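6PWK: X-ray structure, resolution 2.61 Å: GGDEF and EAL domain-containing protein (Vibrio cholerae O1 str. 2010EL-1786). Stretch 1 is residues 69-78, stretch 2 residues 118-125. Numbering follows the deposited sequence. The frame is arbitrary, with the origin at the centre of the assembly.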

ATOM      1  N   GLY A  69      -8.537 -15.279 -12.856  1.00 90.85           N
ATOM      2  CA  GLY A  69      -8.446 -16.233 -13.950  1.00 91.07           C
ATOM      3  C   GLY A  69      -7.033 -16.725 -14.194  1.00 93.13           C
ATOM      4  O   GLY A  69      -6.829 -17.887 -14.557  1.00100.83           O
ATOM      5  N   MET A  70      -6.040 -15.856 -13.997  1.00 88.52           N
ATOM      6  CA  MET A  70      -4.653 -16.272 -14.178  1.00 89.46           C
ATOM      7  C   MET A  70      -4.192 -17.164 -13.031  1.00 93.11           C
ATOM      8  O   MET A  70      -3.412 -18.102 -13.240  1.00 89.70           O
ATOM      9  CB  MET A  70      -3.746 -15.048 -14.304  1.00 82.92           C
ATOM     10  CG  MET A  70      -2.307 -15.386 -14.643  1.00 84.52           C
ATOM     11  SD  MET A  70      -2.185 -16.353 -16.158  1.00 93.21           S
ATOM     12  CE  MET A  70      -1.356 -15.185 -17.228  1.00103.31           C
ATOM     13  N   VAL A  71      -4.659 -16.882 -11.811  1.00 88.62           N
ATOM     14  CA  VAL A  71      -4.361 -17.757 -10.680  1.00 81.66           C
ATOM     15  C   VAL A  71      -4.917 -19.151 -10.935  1.00 77.60           C
ATOM     16  O   VAL A  71      -4.239 -20.161 -10.717  1.00 77.80           O
ATOM     17  CB  VAL A  71      -4.916 -17.157  -9.375  1.00 79.39           C
ATOM     18  CG1 VAL A  71      -4.895 -18.193  -8.263  1.00 78.18           C
ATOM     19  CG2 VAL A  71      -4.118 -15.931  -8.972  1.00 74.89           C
ATOM     20  N   ARG A  72      -6.165 -19.223 -11.404  1.00 78.79           N
ATOM     21  CA  ARG A  72      -6.760 -20.513 -11.739  1.00 82.61           C
ATOM     22  C   ARG A  72      -6.003 -21.191 -12.874  1.00 87.60           C
ATOM     23  O   ARG A  72      -5.756 -22.403 -12.828  1.00 82.82           O
ATOM     24  CB  ARG A  72      -8.230 -20.329 -12.115  1.00 81.60           C
ATOM     25  CG  ARG A  72      -8.864 -21.547 -12.769  1.00 84.08           C
ATOM     26  CD  ARG A  72      -8.957 -22.718 -11.809  1.00 84.79           C
ATOM     27  NE  ARG A  72      -9.835 -22.429 -10.681  1.00 88.37           N
ATOM     28  CZ  ARG A  72     -11.158 -22.531 -10.723  1.00 92.43           C
ATOM     29  NH1 ARG A  72     -11.759 -22.909 -11.844  1.00 98.96           N
ATOM     30  NH2 ARG A  72     -11.880 -22.250  -9.648  1.00 90.10           N
ATOM     31  N   GLU A  73      -5.630 -20.426 -13.903  1.00 90.51           N
ATOM     32  CA  GLU A  73      -4.892 -20.997 -15.026  1.00 92.43           C
ATOM     33  C   GLU A  73      -3.566 -21.587 -14.563  1.00 89.46           C
ATOM     34  O   GLU A  73      -3.273 -22.758 -14.825  1.00 86.33           O
ATOM     35  CB  GLU A  73      -4.669 -19.934 -16.104  1.00 97.51           C
ATOM     36  CG  GLU A  73      -3.858 -20.408 -17.307  1.00108.77           C
ATOM     37  CD  GLU A  73      -4.680 -21.194 -18.318  1.00120.94           C
ATOM     38  OE1 GLU A  73      -5.595 -21.940 -17.908  1.00123.90           O
ATOM     39  OE2 GLU A  73      -4.410 -21.059 -19.530  1.00125.80           O
ATOM     40  N   LEU A  74      -2.756 -20.791 -13.860  1.00 90.11           N
ATOM     41  CA  LEU A  74      -1.498 -21.307 -13.328  1.00 84.75           C
ATOM     42  C   LEU A  74      -1.738 -22.501 -12.414  1.00 85.88           C
ATOM     43  O   LEU A  74      -0.984 -23.479 -12.450  1.00 89.05           O
ATOM     44  CB  LEU A  74      -0.746 -20.200 -12.589  1.00 83.41           C
ATOM     45  CG  LEU A  74       0.518 -20.604 -11.824  1.00 78.12           C
ATOM     46  CD1 LEU A  74       1.491 -21.355 -12.720  1.00 73.71           C
ATOM     47  CD2 LEU A  74       1.187 -19.379 -11.224  1.00 79.28           C
ATOM     48  N   ALA A  75      -2.793 -22.447 -11.599  1.00 89.84           N
ATOM     49  CA  ALA A  75      -3.116 -23.575 -10.733  1.00 91.29           C
ATOM     50  C   ALA A  75      -3.514 -24.797 -11.551  1.00 99.00           C
ATOM     51  O   ALA A  75      -3.016 -25.904 -11.315  1.00101.53           O
ATOM     52  CB  ALA A  75      -4.231 -23.191  -9.762  1.00 87.02           C
ATOM     53  N   ASP A  76      -4.412 -24.614 -12.523  1.00103.11           N
ATOM     54  CA  ASP A  76      -4.819 -25.726 -13.377  1.00106.68           C
ATOM     55  C   ASP A  76      -3.632 -26.295 -14.144  1.00117.75           C
ATOM     56  O   ASP A  76      -3.466 -27.515 -14.238  1.00119.35           O
ATOM     57  CB  ASP A  76      -5.912 -25.281 -14.352  1.00106.82           C
ATOM     58  CG  ASP A  76      -7.243 -25.044 -13.669  1.00112.18           C
ATOM     59  OD1 ASP A  76      -7.430 -25.534 -12.537  1.00114.08           O
ATOM     60  OD2 ASP A  76      -8.109 -24.373 -14.270  1.00114.49           O
ATOM     61  N   ARG A  77      -2.798 -25.421 -14.712  1.00123.29           N
ATOM     62  CA  ARG A  77      -1.637 -25.896 -15.455  1.00128.26           C
ATOM     63  C   ARG A  77      -0.640 -26.591 -14.535  1.00122.61           C
ATOM     64  O   ARG A  77      -0.015 -27.586 -14.921  1.00129.99           O
ATOM     65  CB  ARG A  77      -0.971 -24.730 -16.186  1.00131.24           C
ATOM     66  CG  ARG A  77      -1.867 -24.041 -17.201  1.00136.43           C
ATOM     67  CD  ARG A  77      -2.110 -24.908 -18.419  1.00140.78           C
ATOM     68  NE  ARG A  77      -2.856 -24.190 -19.448  1.00142.51           N
ATOM     69  CZ  ARG A  77      -3.180 -24.705 -20.628  1.00147.11           C
ATOM     70  NH1 ARG A  77      -2.824 -25.946 -20.932  1.00147.50           N
ATOM     71  NH2 ARG A  77      -3.861 -23.979 -21.505  1.00151.67           N
ATOM     72  N   LEU A  78      -0.484 -26.086 -13.310  1.00110.59           N
ATOM     73  CA  LEU A  78       0.497 -26.664 -12.398  1.00 99.54           C
ATOM     74  C   LEU A  78       0.045 -28.023 -11.881  1.00108.74           C
ATOM     75  O   LEU A  78       0.851 -28.955 -11.790  1.00110.92           O
ATOM     76  CB  LEU A  78       0.757 -25.705 -11.233  1.00 83.25           C
ATOM     77  CG  LEU A  78       1.896 -26.044 -10.271  1.00 79.20           C
ATOM     78  CD1 LEU A  78       3.216 -26.138 -11.018  1.00 75.21           C
ATOM     79  CD2 LEU A  78       1.979 -25.007  -9.161  1.00 77.09           C
ATOM     80  N   THR A 118       9.127 -25.032 -16.981  1.00111.05           N
ATOM     81  CA  THR A 118       8.691 -25.229 -18.359  1.00115.52           C
ATOM     82  C   THR A 118       7.170 -25.275 -18.455  1.00110.21           C
ATOM     83  O   THR A 118       6.599 -24.923 -19.495  1.00110.61           O
ATOM     84  CB  THR A 118       9.307 -26.510 -18.929  1.00122.57           C
ATOM     85  OG1 THR A 118      10.728 -26.480 -18.743  1.00129.09           O
ATOM     86  CG2 THR A 118       9.007 -26.643 -20.415  1.00121.44           C
ATOM     87  N   CYS A 119       6.501 -25.686 -17.378  1.00114.43           N
ATOM     88  CA  CYS A 119       5.045 -25.690 -17.334  1.00121.94           C
ATOM     89  C   CYS A 119       4.452 -24.290 -17.222  1.00121.11           C
ATOM     90  O   CYS A 119       3.244 -24.135 -17.428  1.00118.40           O
ATOM     91  CB  CYS A 119       4.567 -26.558 -16.166  1.00126.57           C
ATOM     92  SG  CYS A 119       2.781 -26.783 -16.038  1.00135.30           S
ATOM     93  N   VAL A 120       5.253 -23.273 -16.908  1.00121.10           N
ATOM     94  CA  VAL A 120       4.761 -21.902 -16.799  1.00116.45           C
ATOM     95  C   VAL A 120       5.226 -21.028 -17.954  1.00122.20           C
ATOM     96  O   VAL A 120       4.917 -19.827 -17.975  1.00125.99           O
ATOM     97  CB  VAL A 120       5.154 -21.271 -15.449  1.00109.40           C
ATOM     98  CG1 VAL A 120       4.217 -20.124 -15.088  1.00108.77           C
ATOM     99  CG2 VAL A 120       5.121 -22.307 -14.349  1.00106.99           C
ATOM    100  N   ASP A 121       5.951 -21.586 -18.922  1.00121.32           N
ATOM    101  CA  ASP A 121       6.353 -20.810 -20.089  1.00126.92           C
ATOM    102  C   ASP A 121       5.315 -20.858 -21.202  1.00129.70           C
ATOM    103  O   ASP A 121       5.101 -19.859 -21.893  1.00137.05           O
ATOM    104  CB  ASP A 121       7.703 -21.308 -20.615  1.00134.32           C
ATOM    105  CG  ASP A 121       8.864 -20.874 -19.744  1.00135.47           C
ATOM    106  OD1 ASP A 121       8.655 -20.032 -18.845  1.00132.33           O
ATOM    107  OD2 ASP A 121       9.988 -21.373 -19.961  1.00138.71           O
ATOM    108  N   ASP A 122       4.665 -22.005 -21.396  1.00129.45           N
ATOM    109  CA  ASP A 122       3.631 -22.102 -22.421  1.00132.05           C
ATOM    110  C   ASP A 122       2.341 -21.410 -22.004  1.00137.61           C
ATOM    111  O   ASP A 122       1.511 -21.103 -22.867  1.00130.20           O
ATOM    112  CB  ASP A 122       3.336 -23.566 -22.751  1.00130.48           C
ATOM    113  CG  ASP A 122       4.531 -24.287 -23.349  1.00132.71           C
ATOM    114  OD1 ASP A 122       5.349 -23.636 -24.027  1.00133.95           O
ATOM    115  OD2 ASP A 122       4.639 -25.516 -23.140  1.00133.16           O
ATOM    116  N   ILE A 123       2.156 -21.147 -20.710  1.00153.70           N
ATOM    117  CA  ILE A 123       0.836 -20.767 -20.218  1.00166.96           C
ATOM    118  C   ILE A 123       0.640 -19.256 -20.145  1.00167.02           C
ATOM    119  O   ILE A 123      -0.488 -18.779 -20.291  1.00170.24           O
ATOM    120  CB  ILE A 123       0.582 -21.441 -18.863  1.00173.51           C
ATOM    121  CG1 ILE A 123       1.434 -20.815 -17.759  1.00176.21           C
ATOM    122  CG2 ILE A 123       0.887 -22.919 -18.969  1.00175.45           C
ATOM    123  CD1 ILE A 123       1.143 -21.380 -16.389  1.00175.64           C
ATOM    124  N   ASN A 124       1.700 -18.482 -19.926  1.00160.45           N
ATOM    125  CA  ASN A 124       1.527 -17.037 -20.031  1.00155.42           C
ATOM    126  C   ASN A 124       2.276 -16.522 -21.260  1.00161.38           C
ATOM    127  O   ASN A 124       1.681 -15.814 -22.083  1.00170.69           O
ATOM    128  CB  ASN A 124       1.967 -16.320 -18.751  1.00146.03           C
ATOM    129  CG  ASN A 124       2.000 -14.812 -18.912  1.00147.15           C
ATOM    130  OD1 ASN A 124       3.006 -14.164 -18.619  1.00151.64           O
ATOM    131  ND2 ASN A 124       0.901 -14.247 -19.399  1.00144.82           N
ATOM    132  N   PRO A 125       3.573 -16.844 -21.438  1.00152.16           N
ATOM    133  CA  PRO A 125       4.108 -16.540 -22.770  1.00147.09           C
ATOM    134  C   PRO A 125       3.686 -17.569 -23.819  1.00142.02           C
ATOM    135  O   PRO A 125       2.509 -17.928 -23.893  1.00137.47           O
ATOM    136  CB  PRO A 125       5.627 -16.576 -22.561  1.00145.46           C
ATOM    137  CG  PRO A 125       5.822 -16.438 -21.085  1.00143.40           C
ATOM    138  CD  PRO A 125       4.653 -17.138 -20.480  1.00145.22           C
TER

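The sulfur of Cys119 comes within 3.1 Å of a backbone carbonyl, Cys119 SG to Arg77 O, the closest approach between two stretches that share no hydrogen bond. The CA-to-CB bond of Cys119 points toward the helix, and chi1 is t, which sets its sulfur beside the last turn included here; the same SG lies 4.3 Å from Leu78 CA and 4.3 Å from Arg77 CB. Residues 69-78 are helical throughout, with i to i-4 bonds such as Arg77 N to Glu73 O (2.7 Å) and Leu78 N to Leu74 O (2.8 Å). The contact is mostly side chain to side chain, with Arg77 O to Cys119 SG as the exception. The partner is irregular: residues 121-123 have helical phi/psi but lack the regular bonds. The nearest CA pairs are Leu78 with Cys119 (CA to CA 6.8 Å) and Leu74 with Val120 (CA to CA 7.2 Å). Met70, Leu74 and Leu78 follow each other at intervals of four, with Arg77 beside Leu78, so the contacts lie along one side of the helix. At the centre, buried Leu74 sends CD1 to Val120 CG1 (3.8 Å) and to Ile123 CD1 (3.7 Å), an apolar cluster held by van der Waals contact. Ile123 gives up the largest area, 90 of the 377 Å² buried in total: Ile123 CD1 meets Leu74 and also lies 4.0 Å from Arg77 CB, and Ile123 CG2 is 3.5 Å from Arg77 CG. Beyond those methylenes, Arg77 NE makes a salt bridge to Glu73 OE2 one turn back; at 3.5 Å from NE to OE2 its hydrogen bond is weak. Toward the start of the helix, Met70 points sideways from its CA, but its end bends nearer and Met70 CE packs 3.3 Å from Asn124 ND2, a methyl against an amide with no hydrogen bond.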